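Local atomic coordinates of octaprenyl-diphosphate synthase (Bacteroides thetaiotaomicron, PDB entry 3RMG), a protein that probably acts as a magnesium-dependent prenyltransferase of the FPP/GGPP synthase family, joining isoprenoid diphosphates into longer chains. Residues E164-V169 with L238-L243; Q293-A298 with Y317-V322. All coordinates share one frame; numbering follows the deposited sequence.

Contact 1 (E164-V169 with L238-L243); sequences EVYFDV and LTLPAL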
loop_
_atom_site.group_PDB
_atom_site.type_symbol
_atom_site.label_atom_id
_atom_site.label_comp_id
_atom_site.label_asym_id
_atom_site.label_seq_id
_atom_site.Cartn_x
_atom_site.Cartn_y
_atom_site.Cartn_z
ATOM N N GLU A 164 26.151 0.845 15.786
ATOM C CA GLU A 164 24.977 1.635 16.146
ATOM C C GLU A 164 24.068 1.873 14.944
ATOM O O GLU A 164 22.855 1.701 15.034
ATOM C CB GLU A 164 25.367 2.965 16.797
ATOM C CG GLU A 164 25.946 2.824 18.198
ATOM C CD GLU A 164 27.396 2.357 18.190
ATOM O OE1 GLU A 164 27.929 2.045 19.279
ATOM O OE2 GLU A 164 28.003 2.306 17.097
ATOM N N VAL A 165 24.638 2.263 13.815
ATOM C CA VAL A 165 23.796 2.513 12.654
ATOM C C VAL A 165 23.201 1.206 12.131
ATOM O O VAL A 165 22.071 1.166 11.633
ATOM C CB VAL A 165 24.559 3.235 11.532
ATOM C CG1 VAL A 165 23.644 3.473 10.342
ATOM C CG2 VAL A 165 25.132 4.556 12.054
ATOM N N TYR A 166 23.974 0.135 12.253
ATOM C CA TYR A 166 23.561 -1.168 11.766
ATOM C C TYR A 166 22.352 -1.676 12.554
ATOM O O TYR A 166 21.377 -2.166 11.978
ATOM C CB TYR A 166 24.733 -2.126 11.923
ATOM C CG TYR A 166 24.423 -3.593 11.770
ATOM C CD1 TYR A 166 24.033 -4.122 10.545
ATOM C CD2 TYR A 166 24.580 -4.463 12.839
ATOM C CE1 TYR A 166 23.781 -5.480 10.402
ATOM C CE2 TYR A 166 24.332 -5.818 12.708
ATOM C CZ TYR A 166 23.936 -6.319 11.488
ATOM O OH TYR A 166 23.697 -7.672 11.361
ATOM N N PHE A 167 22.429 -1.539 13.876
ATOM C CA PHE A 167 21.378 -1.991 14.773
ATOM C C PHE A 167 20.133 -1.137 14.688
ATOM O O PHE A 167 19.011 -1.643 14.744
ATOM C CB PHE A 167 21.892 -2.018 16.199
ATOM C CG PHE A 167 22.750 -3.194 16.481
ATOM C CD1 PHE A 167 24.074 -3.038 16.828
ATOM C CD2 PHE A 167 22.234 -4.469 16.369
ATOM C CE1 PHE A 167 24.859 -4.135 17.088
ATOM C CE2 PHE A 167 23.015 -5.566 16.624
ATOM C CZ PHE A 167 24.328 -5.399 16.987
ATOM N N ASP A 168 20.338 0.163 14.551
ATOM C CA ASP A 168 19.235 1.077 14.359
ATOM C C ASP A 168 18.405 0.674 13.151
ATOM O O ASP A 168 17.184 0.696 13.201
ATOM C CB ASP A 168 19.744 2.504 14.188
ATOM C CG ASP A 168 18.634 3.517 14.280
ATOM O OD1 ASP A 168 17.854 3.446 15.257
ATOM O OD2 ASP A 168 18.530 4.376 13.378
ATOM N N VAL A 169 19.071 0.314 12.061
ATOM C CA VAL A 169 18.386 -0.085 10.836
ATOM C C VAL A 169 17.590 -1.379 11.022
ATOM O O VAL A 169 16.441 -1.486 10.582
ATOM C CB VAL A 169 19.390 -0.310 9.684
ATOM C CG1 VAL A 169 18.671 -0.865 8.447
ATOM C CG2 VAL A 169 20.151 0.984 9.365
ATOM N N LEU A 238 27.295 -3.220 4.582
ATOM C CA LEU A 238 28.308 -3.789 5.459
ATOM C C LEU A 238 27.665 -4.228 6.779
ATOM O O LEU A 238 27.273 -3.386 7.596
ATOM C CB LEU A 238 29.408 -2.762 5.746
ATOM C CG LEU A 238 30.314 -2.316 4.600
ATOM C CD1 LEU A 238 31.372 -1.364 5.127
ATOM C CD2 LEU A 238 30.959 -3.519 3.932
ATOM N N THR A 239 27.573 -5.539 6.987
ATOM C CA THR A 239 26.870 -6.078 8.141
ATOM C C THR A 239 27.818 -6.351 9.302
ATOM O O THR A 239 29.029 -6.217 9.175
ATOM C CB THR A 239 26.084 -7.361 7.787
ATOM O OG1 THR A 239 26.997 -8.414 7.456
ATOM C CG2 THR A 239 25.127 -7.117 6.613
ATOM N N LEU A 240 27.254 -6.748 10.436
ATOM C CA LEU A 240 28.001 -6.775 11.686
ATOM C C LEU A 240 29.409 -7.349 11.568
ATOM O O LEU A 240 30.362 -6.758 12.069
ATOM C CB LEU A 240 27.226 -7.522 12.780
ATOM C CG LEU A 240 27.769 -7.250 14.184
ATOM C CD1 LEU A 240 27.739 -5.752 14.462
ATOM C CD2 LEU A 240 27.010 -8.028 15.257
ATOM N N PRO A 241 29.545 -8.521 10.933
ATOM C CA PRO A 241 30.863 -9.171 10.907
ATOM C C PRO A 241 31.934 -8.268 10.271
ATOM O O PRO A 241 32.988 -8.032 10.867
ATOM C CB PRO A 241 30.620 -10.423 10.052
ATOM C CG PRO A 241 29.123 -10.636 10.075
ATOM C CD PRO A 241 28.531 -9.261 10.164
ATOM N N ALA A 242 31.652 -7.768 9.072
ATOM C CA ALA A 242 32.553 -6.847 8.400
ATOM C C ALA A 242 32.853 -5.667 9.314
ATOM O O ALA A 242 34.007 -5.421 9.671
ATOM C CB ALA A 242 31.945 -6.369 7.074
ATOM N N LEU A 243 31.808 -4.941 9.694
ATOM C CA LEU A 243 31.958 -3.789 10.568
ATOM C C LEU A 243 32.913 -4.107 11.695
ATOM O O LEU A 243 33.756 -3.295 12.053
ATOM C CB LEU A 243 30.609 -3.360 11.135
ATOM C CG LEU A 243 29.585 -2.871 10.109
ATOM C CD1 LEU A 243 28.244 -2.605 10.778
ATOM C CD2 LEU A 243 30.093 -1.625 9.368
#
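Y166 and L240 both hold CG anti to the backbone N (chi1 167° and -164°), and beyond these first bonds the two side chains cross at about a right angle. They join helix 163-172 to the start of helix 240-249 in the all-helical isoprenoid synthase fold. The first turn of helix 240-249 lies against the phenol: L240 N stands 3.5 Å above one face of the ring, displaced toward its rim, with T239 C over the same face. L240 CB presses on CE2 of Y166 at 3.4 Å, while CD1 of the leucine reaches CD2 of the ring. T239 CB comes to 4.0 Å from Y166 CE1. Nearer the backbone, L243 CD1 packs 3.7 Å from Y166 CB.

The polar ends turn to helix 193-217 and the residues after it. The Y166 hydroxyl is hydrogen-bonded to D215, part of the second aspartate-rich DDxxD motif, which in relatives binds magnesium. T239 occupies the N-cap position but its side chain makes no capping bond; OG1 is hydrogen-bonded to Y219 OH instead. An alanine at Y166 would probably open a gap beside L240 and deprive D215 of its phenol partner.

F167 extends the apolar patch. Its ring carries Y166 CD2 4.0 Å above its centre, and its tip, CZ, approaches L240 CD2 at 4.1 Å, so the two methyls of this leucine are divided between neighbouring aromatic rings.

Contact 2 (Q293-A298 with Y317-V322); sequences QYKKKA and YLDYVV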
loop_
_atom_site.group_PDB
_atom_site.type_symbol
_atom_site.label_atom_id
_atom_site.label_comp_id
_atom_site.label_asym_id
_atom_site.label_seq_id
_atom_site.Cartn_x
_atom_site.Cartn_y
_atom_site.Cartn_z
ATOM N N GLN A 293 24.340 -12.632 23.159
ATOM C CA GLN A 293 23.960 -11.597 24.104
ATOM C C GLN A 293 22.461 -11.297 24.022
ATOM O O GLN A 293 21.789 -11.208 25.051
ATOM C CB GLN A 293 24.763 -10.317 23.861
ATOM C CG GLN A 293 26.193 -10.354 24.382
ATOM C CD GLN A 293 27.091 -9.318 23.699
ATOM O OE1 GLN A 293 28.315 -9.400 23.771
ATOM N NE2 GLN A 293 26.478 -8.350 23.025
ATOM N N TYR A 294 21.942 -11.132 22.806
ATOM C CA TYR A 294 20.527 -10.813 22.642
ATOM C C TYR A 294 19.627 -11.987 23.006
ATOM O O TYR A 294 18.524 -11.801 23.522
ATOM C CB TYR A 294 20.218 -10.298 21.235
ATOM C CG TYR A 294 20.522 -8.832 21.091
ATOM C CD1 TYR A 294 19.625 -7.870 21.544
ATOM C CD2 TYR A 294 21.714 -8.402 20.508
ATOM C CE1 TYR A 294 19.912 -6.520 21.421
ATOM C CE2 TYR A 294 22.016 -7.049 20.385
ATOM C CZ TYR A 294 21.119 -6.122 20.845
ATOM O OH TYR A 294 21.411 -4.794 20.718
ATOM N N LYS A 295 20.107 -13.191 22.739
ATOM C CA LYS A 295 19.395 -14.401 23.112
ATOM C C LYS A 295 19.285 -14.474 24.623
ATOM O O LYS A 295 18.242 -14.848 25.163
ATOM C CB LYS A 295 20.135 -15.626 22.601
ATOM C CG LYS A 295 19.379 -16.915 22.728
ATOM C CD LYS A 295 20.222 -18.049 22.182
ATOM C CE LYS A 295 19.584 -19.393 22.441
ATOM N NZ LYS A 295 20.587 -20.491 22.349
ATOM N N LYS A 296 20.360 -14.117 25.313
ATOM C CA LYS A 296 20.325 -14.149 26.769
ATOM C C LYS A 296 19.395 -13.056 27.284
ATOM O O LYS A 296 18.663 -13.258 28.248
ATOM C CB LYS A 296 21.729 -13.987 27.360
ATOM C CG LYS A 296 21.746 -13.864 28.876
ATOM C CD LYS A 296 23.073 -13.297 29.358
ATOM C CE LYS A 296 22.970 -12.669 30.749
ATOM N NZ LYS A 296 22.686 -13.677 31.808
ATOM N N LYS A 297 19.414 -11.893 26.643
ATOM C CA LYS A 297 18.489 -10.835 27.024
ATOM C C LYS A 297 17.053 -11.344 26.915
ATOM O O LYS A 297 16.208 -11.062 27.774
ATOM C CB LYS A 297 18.692 -9.603 26.150
ATOM C CG LYS A 297 19.931 -8.764 26.507
ATOM C CD LYS A 297 19.960 -7.517 25.631
ATOM C CE LYS A 297 21.383 -7.057 25.328
ATOM N NZ LYS A 297 21.981 -6.329 26.473
ATOM N N ALA A 298 16.794 -12.124 25.868
ATOM C CA ALA A 298 15.473 -12.675 25.637
ATOM C C ALA A 298 15.102 -13.708 26.691
ATOM O O ALA A 298 13.991 -13.671 27.215
ATOM C CB ALA A 298 15.375 -13.276 24.236
ATOM N N TYR A 317 11.982 -22.343 20.223
ATOM C CA TYR A 317 11.924 -21.472 19.055
ATOM C C TYR A 317 13.201 -20.621 18.962
ATOM O O TYR A 317 13.840 -20.539 17.920
ATOM C CB TYR A 317 10.716 -20.565 19.210
ATOM C CG TYR A 317 10.455 -19.579 18.098
ATOM C CD1 TYR A 317 9.562 -19.881 17.070
ATOM C CD2 TYR A 317 11.048 -18.322 18.105
ATOM C CE1 TYR A 317 9.289 -18.965 16.064
ATOM C CE2 TYR A 317 10.787 -17.399 17.102
ATOM C CZ TYR A 317 9.907 -17.724 16.090
ATOM O OH TYR A 317 9.643 -16.808 15.104
ATOM N N LEU A 318 13.582 -19.991 20.065
ATOM C CA LEU A 318 14.694 -19.068 20.023
ATOM C C LEU A 318 16.019 -19.814 19.846
ATOM O O LEU A 318 16.906 -19.336 19.145
ATOM C CB LEU A 318 14.682 -18.132 21.245
ATOM C CG LEU A 318 15.691 -16.973 21.242
ATOM C CD1 LEU A 318 15.868 -16.382 19.850
ATOM C CD2 LEU A 318 15.285 -15.885 22.216
ATOM N N ASP A 319 16.137 -21.004 20.434
ATOM C CA ASP A 319 17.317 -21.844 20.207
ATOM C C ASP A 319 17.432 -22.249 18.744
ATOM O O ASP A 319 18.525 -22.326 18.195
ATOM C CB ASP A 319 17.274 -23.099 21.067
ATOM C CG ASP A 319 17.721 -22.848 22.491
ATOM O OD1 ASP A 319 17.329 -23.630 23.380
ATOM O OD2 ASP A 319 18.469 -21.876 22.726
ATOM N N TYR A 320 16.290 -22.511 18.120
ATOM C CA TYR A 320 16.244 -22.991 16.749
ATOM C C TYR A 320 16.590 -21.864 15.775
ATOM O O TYR A 320 17.279 -22.083 14.777
ATOM C CB TYR A 320 14.855 -23.543 16.460
ATOM C CG TYR A 320 14.758 -24.436 15.252
ATOM C CD1 TYR A 320 14.875 -25.819 15.377
ATOM C CD2 TYR A 320 14.515 -23.903 13.986
ATOM C CE1 TYR A 320 14.769 -26.650 14.272
ATOM C CE2 TYR A 320 14.407 -24.723 12.876
ATOM C CZ TYR A 320 14.535 -26.095 13.022
ATOM O OH TYR A 320 14.430 -26.917 11.921
ATOM N N VAL A 321 16.112 -20.658 16.064
ATOM C CA VAL A 321 16.537 -19.480 15.320
ATOM C C VAL A 321 18.067 -19.367 15.363
ATOM O O VAL A 321 18.746 -19.559 14.352
ATOM C CB VAL A 321 15.885 -18.204 15.883
ATOM C CG1 VAL A 321 16.586 -16.954 15.366
ATOM C CG2 VAL A 321 14.411 -18.178 15.535
ATOM N N VAL A 322 18.604 -19.085 16.546
ATOM C CA VAL A 322 20.050 -19.005 16.740
ATOM C C VAL A 322 20.836 -20.161 16.104
ATOM O O VAL A 322 21.687 -19.941 15.243
ATOM C CB VAL A 322 20.401 -18.934 18.234
ATOM C CG1 VAL A 322 21.905 -19.101 18.438
ATOM C CG2 VAL A 322 19.911 -17.621 18.820
#
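This is an antiparallel helix-helix contact, partly buried, between the last two long helices of the chain, 283-302 and 309-323. The axes of the two short segments run at 174° to each other and approach to 11.1 Å, a generous spacing bridged chiefly by one long side chain. K295 sets CG anti to its backbone N (chi1 -170°) and stays extended beyond it, crossing the gap as a nearly straight rod. Its CG lies 4.0 Å from L318 CG, and the lysine and leucine chains lie alongside each other, pointing in opposite senses. Farther out, K295 CD meets CG2 of V322 at 3.4 Å, closer than carbon atoms normally pack. L318 and V322, one turn apart on helix 309-323, thus both pack against the methylene part of the lysine.

The two helices form an antiparallel hairpin at the C-terminal end of the all-helical isoprenoid synthase fold, with only a short connection between them. Helix 193-217 lies against both arms, touching Y294 through I208 and C209, and Y317 through I206.

On the inner side of the lysine, A298 CB touches L318 CD2 at 3.3 Å, again a close fit, and F299 adds an aromatic neighbour to L318. The polar end is less certain. D319 starts away from helix 283-302, but its side chain returns, crossing K295 at about a right angle, and is modelled in a salt bridge with NZ; D319 OD2 lies 2.6 Å from K295 NZ, but the bond is weak and the place of OD2 doubtful.

Overall arrangement
Contact 1 is buried and contact 2 partly buried, although their centres lie at similar distances, about 15 and 14 Å, from the centre of the chain; they are about 19 Å apart. Helix 283-302 connects them: it is one arm of contact 2, and through Y286 and T290 it also covers L240 and F167 of contact 1. They touch directly where F167 CE2 meets Y294 CE2 at 4.2 Å. Helix 193-217 borders both. Their chemistry differs: in contact 1 an aromatic ring carries the packing and its hydroxyl turns to an aspartate of a probable metal-binding motif, whereas in contact 2 a lysine packs through its methylenes and its ammonium end is modelled, less surely, against a partly exposed carboxylate.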